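Local coordinates for protein alginate lyase AlgAT5 (PDB 5ZQI) that probably cleaves alginate by beta-elimination, as a polysaccharide lyase of family 7 built on a beta-sandwich (jelly-roll) fold, at residues K158-V163 against M175-G180; K150-P155 against Y256-I261. All blocks are in the same frame, centred on the assembly; numbering follows the deposited sequence.

Interaction 1: K158-V163 against M175-G180. With SO4 (sulfate ion), chain B.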
ATOM      1  N   LYS A 158      -8.755   1.435  16.875  1.00 13.20           N
ATOM      2  CA  LYS A 158      -8.292   2.456  15.921  1.00 12.61           C
ATOM      3  C   LYS A 158      -8.445   1.829  14.536  1.00 11.59           C
ATOM      4  O   LYS A 158      -7.537   1.166  14.010  1.00 10.90           O
ATOM      5  CB  LYS A 158      -6.867   2.878  16.239  1.00 13.87           C
ATOM      6  CG  LYS A 158      -6.395   4.115  15.491  1.00 12.26           C
ATOM      7  CD  LYS A 158      -5.078   4.604  16.078  1.00 12.57           C
ATOM      8  CE  LYS A 158      -4.533   5.834  15.378  1.00 12.41           C
ATOM      9  NZ  LYS A 158      -4.291   5.637  13.933  1.00 14.67           N
ATOM     10  N   ASP A 159      -9.617   2.040  13.937  1.00 14.74           N
ATOM     11  CA  ASP A 159     -10.022   1.318  12.730  1.00 11.62           C
ATOM     12  C   ASP A 159      -9.489   1.999  11.472  1.00 11.48           C
ATOM     13  O   ASP A 159     -10.239   2.455  10.587  1.00 11.15           O
ATOM     14  CB  ASP A 159     -11.541   1.169  12.708  1.00 12.89           C
ATOM     15  CG  ASP A 159     -12.289   2.489  12.787  1.00 15.48           C
ATOM     16  OD1 ASP A 159     -11.772   3.485  13.306  1.00 18.00           O
ATOM     17  OD2 ASP A 159     -13.452   2.496  12.344  1.00 18.36           O
ATOM     18  N   HIS A 160      -8.151   2.046  11.415  1.00  9.87           N
ATOM     19  CA  HIS A 160      -7.413   2.836  10.441  1.00  9.21           C
ATOM     20  C   HIS A 160      -6.400   1.986   9.690  1.00 10.34           C
ATOM     21  O   HIS A 160      -5.565   1.326  10.311  1.00  9.99           O
ATOM     22  CB  HIS A 160      -6.628   3.981  11.108  1.00 10.42           C
ATOM     23  CG  HIS A 160      -7.449   4.993  11.843  1.00 10.56           C
ATOM     24  ND1 HIS A 160      -6.867   6.108  12.405  1.00 12.24           N
ATOM     25  CD2 HIS A 160      -8.774   5.085  12.110  1.00 11.21           C
ATOM     26  CE1 HIS A 160      -7.804   6.843  12.984  1.00 12.07           C
ATOM     27  NE2 HIS A 160      -8.974   6.255  12.802  1.00 13.60           N
ATOM     28  N   VAL A 161      -6.429   2.055   8.354  1.00  7.86           N
ATOM     29  CA  VAL A 161      -5.429   1.372   7.536  1.00  7.19           C
ATOM     30  C   VAL A 161      -5.007   2.253   6.369  1.00  6.83           C
ATOM     31  O   VAL A 161      -5.729   3.155   5.938  1.00  8.09           O
ATOM     32  CB  VAL A 161      -5.919   0.003   6.991  1.00  7.00           C
ATOM     33  CG1 VAL A 161      -6.264  -0.952   8.135  1.00  8.80           C
ATOM     34  CG2 VAL A 161      -7.078   0.211   6.007  1.00  8.59           C
ATOM     35  N   VAL A 162      -3.815   1.941   5.835  1.00  6.78           N
ATOM     36  CA  VAL A 162      -3.253   2.602   4.653  1.00  6.31           C
ATOM     37  C   VAL A 162      -3.015   1.537   3.596  1.00  5.75           C
ATOM     38  O   VAL A 162      -2.405   0.499   3.883  1.00  6.59           O
ATOM     39  CB  VAL A 162      -1.957   3.359   4.999  1.00  6.08           C
ATOM     40  CG1 VAL A 162      -1.166   3.742   3.740  1.00  7.87           C
ATOM     41  CG2 VAL A 162      -2.258   4.632   5.821  1.00  8.70           C
ATOM     42  N   VAL A 163      -3.441   1.821   2.371  1.00  6.04           N
ATOM     43  CA  VAL A 163      -3.474   0.877   1.262  1.00  6.89           C
ATOM     44  C   VAL A 163      -3.013   1.556  -0.025  1.00 10.99           C
ATOM     45  O   VAL A 163      -3.743   1.664  -1.017  1.00 11.68           O
ATOM     46  CB  VAL A 163      -4.890   0.303   1.126  1.00  6.47           C
ATOM     47  CG1 VAL A 163      -5.230  -0.540   2.378  1.00  9.19           C
ATOM     48  CG2 VAL A 163      -5.934   1.364   0.869  1.00 11.37           C
ATOM     49  N   MET A 175      -0.758   9.168   1.255  1.00  7.88           N
ATOM     50  CA  MET A 175      -1.237   7.844   1.595  1.00  8.27           C
ATOM     51  C   MET A 175      -2.732   7.727   1.308  1.00  8.89           C
ATOM     52  O   MET A 175      -3.500   8.675   1.523  1.00  9.43           O
ATOM     53  CB  MET A 175      -0.987   7.482   3.075  1.00  9.34           C
ATOM     54  CG  MET A 175       0.476   7.605   3.500  1.00  9.97           C
ATOM     55  SD  MET A 175       0.893   6.797   5.042  1.00 13.03           S
ATOM     56  CE  MET A 175      -0.175   7.723   6.130  1.00 13.39           C
ATOM     57  N   ILE A 176      -3.129   6.559   0.812  1.00  6.43           N
ATOM     58  CA  ILE A 176      -4.529   6.194   0.644  1.00  6.43           C
ATOM     59  C   ILE A 176      -4.986   5.557   1.949  1.00  7.05           C
ATOM     60  O   ILE A 176      -4.537   4.470   2.301  1.00  7.12           O
ATOM     61  CB  ILE A 176      -4.715   5.253  -0.550  1.00  7.47           C
ATOM     62  CG1 ILE A 176      -4.021   5.813  -1.803  1.00  7.93           C
ATOM     63  CG2 ILE A 176      -6.222   5.003  -0.810  1.00  9.04           C
ATOM     64  CD1 ILE A 176      -4.474   7.199  -2.260  1.00 11.73           C
ATOM     65  N   ARG A 177      -5.912   6.211   2.643  1.00  7.14           N
ATOM     66  CA  ARG A 177      -6.210   5.902   4.035  1.00  7.48           C
ATOM     67  C   ARG A 177      -7.702   5.647   4.202  1.00  7.96           C
ATOM     68  O   ARG A 177      -8.535   6.413   3.705  1.00  9.21           O
ATOM     69  CB  ARG A 177      -5.766   7.053   4.920  1.00  9.29           C
ATOM     70  CG  ARG A 177      -5.817   6.774   6.409  1.00  9.11           C
ATOM     71  CD  ARG A 177      -5.041   7.879   7.178  1.00 11.93           C
ATOM     72  NE  ARG A 177      -5.153   7.643   8.616  1.00 11.75           N
ATOM     73  CZ  ARG A 177      -4.141   7.491   9.458  1.00 10.89           C
ATOM     74  NH1 ARG A 177      -2.902   7.665   9.052  1.00 12.94           N
ATOM     75  NH2 ARG A 177      -4.396   7.233  10.720  1.00 11.79           N
ATOM     76  N   LEU A 178      -8.033   4.596   4.943  1.00  8.66           N
ATOM     77  CA  LEU A 178      -9.406   4.300   5.344  1.00  8.50           C
ATOM     78  C   LEU A 178      -9.497   4.405   6.858  1.00  9.00           C
ATOM     79  O   LEU A 178      -8.726   3.759   7.571  1.00  9.32           O
ATOM     80  CB  LEU A 178      -9.841   2.919   4.881  1.00  9.29           C
ATOM     81  CG  LEU A 178     -11.305   2.613   5.203  1.00  8.98           C
ATOM     82  CD1 LEU A 178     -12.303   3.399   4.385  1.00  9.80           C
ATOM     83  CD2 LEU A 178     -11.541   1.094   5.038  1.00 10.98           C
ATOM     84  N   GLU A 179     -10.442   5.205   7.342  1.00  9.86           N
ATOM     85  CA  GLU A 179     -10.767   5.323   8.763  1.00 10.58           C
ATOM     86  C   GLU A 179     -12.258   4.994   8.831  1.00 11.28           C
ATOM     87  O   GLU A 179     -13.090   5.816   8.448  1.00 12.82           O
ATOM     88  CB  GLU A 179     -10.458   6.715   9.305  1.00 11.53           C
ATOM     89  CG  GLU A 179      -8.998   7.078   9.170  1.00 10.80           C
ATOM     90  CD  GLU A 179      -8.624   8.390   9.769  1.00 11.38           C
ATOM     91  OE1 GLU A 179      -9.505   9.237  10.054  1.00 14.50           O
ATOM     92  OE2 GLU A 179      -7.406   8.614   9.934  1.00 12.86           O
ATOM     93  N   GLY A 180     -12.599   3.809   9.286  1.00 14.55           N
ATOM     94  CA  GLY A 180     -13.999   3.395   9.295  1.00 16.63           C
ATOM     95  C   GLY A 180     -14.570   3.328   7.887  1.00 16.64           C
ATOM     96  O   GLY A 180     -14.058   2.593   7.029  1.00 17.53           O
TER
HETATM   97  S   SO4 B 301      -1.834   8.493  13.385  1.00 31.57           S
HETATM   98  O1  SO4 B 301      -2.760   9.137  14.317  1.00 42.31           O
HETATM   99  O2  SO4 B 301      -1.385   9.453  12.377  1.00 38.68           O
HETATM  100  O3  SO4 B 301      -0.686   7.965  14.117  1.00 28.25           O
HETATM  101  O4  SO4 B 301      -2.505   7.400  12.686  1.00 24.16           O
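V161 and L178 lie side by side as an antiparallel hydrogen-bonded pair, V161 CG2 resting 4.0 Å from L178 CB, and further along V163 CG2 meets I176 CG2. I151 of the opposing sheet packs on V161, V163 and L178, so these side chains line the interior of the beta sandwich. V162 points to the other face, where its CG2 touches M175 CE at 3.7 Å. The two strands form a hairpin whose ladder includes V161 N to L178 O, L178 N to V161 O and V163 N to I176 O; beyond H160 and E179, a non-hydrogen-bonded pair, G180 N closes on D159 O at 3.0 Å.

The polar edge grows from the V162 face. E179 lays its CG over the centre of the H160 ring, a CH-pi contact, and its carboxylate stacks only 13° from the ring plane. R177, its CG anti to the backbone N (chi1 -171°) and its chain extended through NE, runs along the sheet to reach this group: NE forms a salt bridge with E179 OE2 at 2.8 Å, NH2 donates to H160 ND1 at 3.2 Å, tilted 32° from the imidazole plane, and NH1 pairs with E186. K158 NZ also donates to ND1, well out of that plane. A sulfate O4 accepts from both R177 NH2 (2.7 Å) and K158 NZ (2.8 Å), while Y118 binds the same ion. Were H160 an alanine, R177 NH2 and K158 NZ would probably lose the ring nitrogen that both donate to, and E179 CG the ring beneath it. The sulfate probably comes from the crystallisation liquor, but K158, R177 and Y118 gather round it in a way consistent with a site for an anionic group such as a uronate carboxylate.

Interaction 2: K150-P155 against Y256-I261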
ATOM      1  N   LYS A 150      -9.802  -4.367  -2.596  1.00  9.50           N
ATOM      2  CA  LYS A 150     -10.893  -4.170  -1.642  1.00  8.72           C
ATOM      3  C   LYS A 150     -10.312  -4.297  -0.248  1.00  9.48           C
ATOM      4  O   LYS A 150      -9.375  -5.069  -0.039  1.00 11.07           O
ATOM      5  CB  LYS A 150     -12.025  -5.147  -1.860  1.00 12.14           C
ATOM      6  CG  LYS A 150     -11.665  -6.596  -1.613  1.00 10.90           C
ATOM      7  CD  LYS A 150     -12.847  -7.506  -1.933  1.00 13.87           C
ATOM      8  CE  LYS A 150     -12.468  -8.951  -1.779  1.00 13.26           C
ATOM      9  NZ  LYS A 150     -13.594  -9.831  -2.241  1.00 20.75           N
ATOM     10  N   ILE A 151     -10.780  -3.480   0.683  1.00  7.93           N
ATOM     11  CA  ILE A 151     -10.344  -3.563   2.076  1.00  7.77           C
ATOM     12  C   ILE A 151     -11.332  -4.447   2.825  1.00  8.42           C
ATOM     13  O   ILE A 151     -12.550  -4.244   2.718  1.00 10.91           O
ATOM     14  CB  ILE A 151     -10.235  -2.172   2.713  1.00  8.63           C
ATOM     15  CG1 ILE A 151      -9.318  -1.264   1.883  1.00 12.00           C
ATOM     16  CG2 ILE A 151      -9.773  -2.314   4.182  1.00  9.23           C
ATOM     17  CD1 ILE A 151      -9.497   0.235   2.195  1.00 15.28           C
ATOM     18  N   THR A 152     -10.829  -5.459   3.548  1.00  8.86           N
ATOM     19  CA  THR A 152     -11.709  -6.479   4.107  1.00 10.54           C
ATOM     20  C   THR A 152     -11.783  -6.521   5.628  1.00  9.40           C
ATOM     21  O   THR A 152     -12.717  -7.136   6.159  1.00 13.30           O
ATOM     22  CB  THR A 152     -11.317  -7.877   3.609  1.00 10.32           C
ATOM     23  OG1 THR A 152      -9.937  -8.134   3.895  1.00 13.35           O
ATOM     24  CG2 THR A 152     -11.515  -7.994   2.098  1.00 14.66           C
ATOM     25  N   HIS A 153     -10.864  -5.874   6.342  1.00  9.83           N
ATOM     26  CA  HIS A 153     -10.881  -5.965   7.796  1.00  9.58           C
ATOM     27  C   HIS A 153     -10.110  -4.784   8.361  1.00  9.01           C
ATOM     28  O   HIS A 153      -9.124  -4.328   7.775  1.00  8.38           O
ATOM     29  CB  HIS A 153     -10.271  -7.291   8.277  1.00 10.92           C
ATOM     30  CG  HIS A 153     -10.680  -7.695   9.660  1.00 12.32           C
ATOM     31  ND1 HIS A 153     -11.758  -8.519   9.920  1.00 19.15           N
ATOM     32  CD2 HIS A 153     -10.109  -7.435  10.857  1.00 10.43           C
ATOM     33  CE1 HIS A 153     -11.853  -8.713  11.223  1.00 15.57           C
ATOM     34  NE2 HIS A 153     -10.876  -8.050  11.816  1.00 16.24           N
ATOM     35  N   LEU A 154     -10.574  -4.294   9.512  1.00 10.47           N
ATOM     36  CA  LEU A 154     -10.018  -3.149  10.217  1.00 10.71           C
ATOM     37  C   LEU A 154      -9.799  -3.497  11.672  1.00 10.07           C
ATOM     38  O   LEU A 154     -10.532  -4.309  12.242  1.00 11.67           O
ATOM     39  CB  LEU A 154     -10.952  -1.924  10.154  1.00 11.76           C
ATOM     40  CG  LEU A 154     -11.222  -1.341   8.762  1.00  9.85           C
ATOM     41  CD1 LEU A 154     -12.279  -0.251   8.897  1.00 12.25           C
ATOM     42  CD2 LEU A 154      -9.965  -0.828   8.133  1.00 11.82           C
ATOM     43  N   PRO A 155      -8.817  -2.886  12.341  1.00 10.02           N
ATOM     44  CA  PRO A 155      -8.740  -3.023  13.802  1.00 10.79           C
ATOM     45  C   PRO A 155     -10.025  -2.520  14.453  1.00 12.77           C
ATOM     46  O   PRO A 155     -10.732  -1.668  13.905  1.00 12.25           O
ATOM     47  CB  PRO A 155      -7.529  -2.163  14.179  1.00 10.65           C
ATOM     48  CG  PRO A 155      -6.671  -2.140  12.924  1.00 11.32           C
ATOM     49  CD  PRO A 155      -7.706  -2.083  11.796  1.00 10.42           C
ATOM     50  N   TYR A 256      -6.529  -6.743  13.411  1.00  9.81           N
ATOM     51  CA  TYR A 256      -5.736  -6.588  12.198  1.00  8.95           C
ATOM     52  C   TYR A 256      -6.436  -5.779  11.118  1.00  8.54           C
ATOM     53  O   TYR A 256      -7.666  -5.642  11.086  1.00 10.33           O
ATOM     54  CB  TYR A 256      -5.354  -7.961  11.622  1.00  9.33           C
ATOM     55  CG  TYR A 256      -6.526  -8.835  11.187  1.00 10.08           C
ATOM     56  CD1 TYR A 256      -7.237  -9.607  12.100  1.00 11.27           C
ATOM     57  CD2 TYR A 256      -6.866  -8.916   9.843  1.00  9.85           C
ATOM     58  CE1 TYR A 256      -8.261 -10.448  11.671  1.00 12.24           C
ATOM     59  CE2 TYR A 256      -7.900  -9.736   9.411  1.00 11.96           C
ATOM     60  CZ  TYR A 256      -8.587 -10.498  10.328  1.00 12.00           C
ATOM     61  OH  TYR A 256      -9.608 -11.317   9.857  1.00 16.48           O
ATOM     62  N   GLY A 257      -5.601  -5.274  10.213  1.00  7.60           N
ATOM     63  CA  GLY A 257      -6.040  -4.779   8.921  1.00  8.73           C
ATOM     64  C   GLY A 257      -5.757  -5.812   7.837  1.00  7.29           C
ATOM     65  O   GLY A 257      -4.764  -6.534   7.892  1.00  7.65           O
ATOM     66  N   GLU A 258      -6.647  -5.875   6.860  1.00  7.43           N
ATOM     67  CA  GLU A 258      -6.494  -6.804   5.755  1.00  7.39           C
ATOM     68  C   GLU A 258      -7.108  -6.205   4.498  1.00  7.65           C
ATOM     69  O   GLU A 258      -8.168  -5.568   4.549  1.00  8.28           O
ATOM     70  CB  GLU A 258      -7.130  -8.153   6.071  1.00  8.92           C
ATOM     71  CG  GLU A 258      -6.867  -9.238   5.018  1.00  9.15           C
ATOM     72  CD  GLU A 258      -7.355 -10.580   5.501  1.00 15.67           C
ATOM     73  OE1 GLU A 258      -8.488 -10.961   5.113  1.00 26.73           O
ATOM     74  OE2 GLU A 258      -6.642 -11.266   6.277  1.00 18.99           O
ATOM     75  N   ASN A 259      -6.442  -6.446   3.363  1.00  7.26           N
ATOM     76  CA  ASN A 259      -6.987  -6.100   2.056  1.00  7.74           C
ATOM     77  C   ASN A 259      -6.608  -7.165   1.031  1.00  8.28           C
ATOM     78  O   ASN A 259      -5.786  -8.050   1.277  1.00 10.19           O
ATOM     79  CB  ASN A 259      -6.540  -4.687   1.619  1.00 10.99           C
ATOM     80  CG  ASN A 259      -5.057  -4.590   1.310  1.00  8.38           C
ATOM     81  OD1 ASN A 259      -4.224  -5.244   1.908  1.00 10.33           O
ATOM     82  ND2 ASN A 259      -4.728  -3.766   0.325  1.00 10.74           N
ATOM     83  N   GLU A 260      -7.260  -7.100  -0.123  1.00  7.60           N
ATOM     84  CA  GLU A 260      -7.054  -8.031  -1.226  1.00  8.06           C
ATOM     85  C   GLU A 260      -6.818  -7.193  -2.475  1.00  8.72           C
ATOM     86  O   GLU A 260      -7.642  -6.331  -2.807  1.00  9.07           O
ATOM     87  CB  GLU A 260      -8.254  -8.963  -1.401  1.00 10.50           C
ATOM     88  CG  GLU A 260      -8.541  -9.815  -0.176  1.00 10.17           C
ATOM     89  CD  GLU A 260      -9.550 -10.931  -0.391  1.00 12.28           C
ATOM     90  OE1 GLU A 260      -9.864 -11.249  -1.573  1.00 14.88           O
ATOM     91  OE2 GLU A 260     -10.018 -11.483   0.622  1.00 18.06           O
ATOM     92  N   ILE A 261      -5.684  -7.418  -3.138  1.00  7.70           N
ATOM     93  CA  ILE A 261      -5.316  -6.696  -4.362  1.00  8.12           C
ATOM     94  C   ILE A 261      -5.522  -7.644  -5.545  1.00  7.65           C
ATOM     95  O   ILE A 261      -4.883  -8.701  -5.633  1.00  8.13           O
ATOM     96  CB  ILE A 261      -3.865  -6.153  -4.329  1.00  7.74           C
ATOM     97  CG1 ILE A 261      -3.718  -5.208  -3.137  1.00  7.21           C
ATOM     98  CG2 ILE A 261      -3.509  -5.520  -5.684  1.00  6.39           C
ATOM     99  CD1 ILE A 261      -2.350  -4.487  -3.070  1.00  8.79           C
TER
HETATM  100  O   HOH W   1     -12.406 -12.368  -2.007  1.00 26.30           O
HETATM  101  O   HOH W   2      -9.316  -6.330  13.934  1.00 13.90           O
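H153 and Y256 form an offset stack, their ring planes 6° apart and their centroids separated by 3.8 Å. Along the histidine, CB comes first, 3.6 Å from Y256 CE2 and also close to E258 CB. With CG anti to the backbone N (chi1 -159°), the imidazole is carried over the phenol: CG sits 3.5 Å from Y256 CE2, while CD2 lies over the middle of the tyrosine ring and approaches Y256 O at 3.0 Å, the carbonyl oxygen lying at the imidazole edge. ND1 has Y256 OH as its neighbour. At the tip, NE2 gives a weak hydrogen bond to a water that also accepts from Y256 N and donates to L154 O. K105 adds a cation-pi contact to Y256.

The backbone beneath is a classic beta bulge. T152 N and H153 N both donate to E258 O, from the same face of its carbonyl plane, at 2.8 Å and 3.3 Å, and E258 N returns a bond to H153 O. Regular pairing resumes at I151 and N259 and continues to K150 and E260, whose side chains run alongside each other; a second water links K150 NZ to E260 OE1, while Y262 and N96 respectively take direct hydrogen bonds with these groups. One carbonyl, E258 O, thus satisfies two successive N-H groups and absorbs the extra residue, with the water-linked stack beside it.

In the fold
Interaction 1 is a hairpin of neighbouring strands, whereas interaction 2 joins strands 142-153 and 256-269, about a hundred residues apart in the chain, in the facing sheet; the first is nested within the loop closed by the second. Both are partly buried, and they meet in the sandwich interior: L178 CD2 packs on I151 CD1 at 3.6 Å and V161 CG1 on L154 CD2 at 3.7 Å. Their outward faces diverge. The sheet of 158-163 and 175-180 carries charged groups clustered around an anion, while that of 150-155 and 256-261 carries an aromatic stack beside a bulge and, further along, a water-bridged pair of opposite charges. Shared apolar filling thus contrasts with distinct polar surfaces.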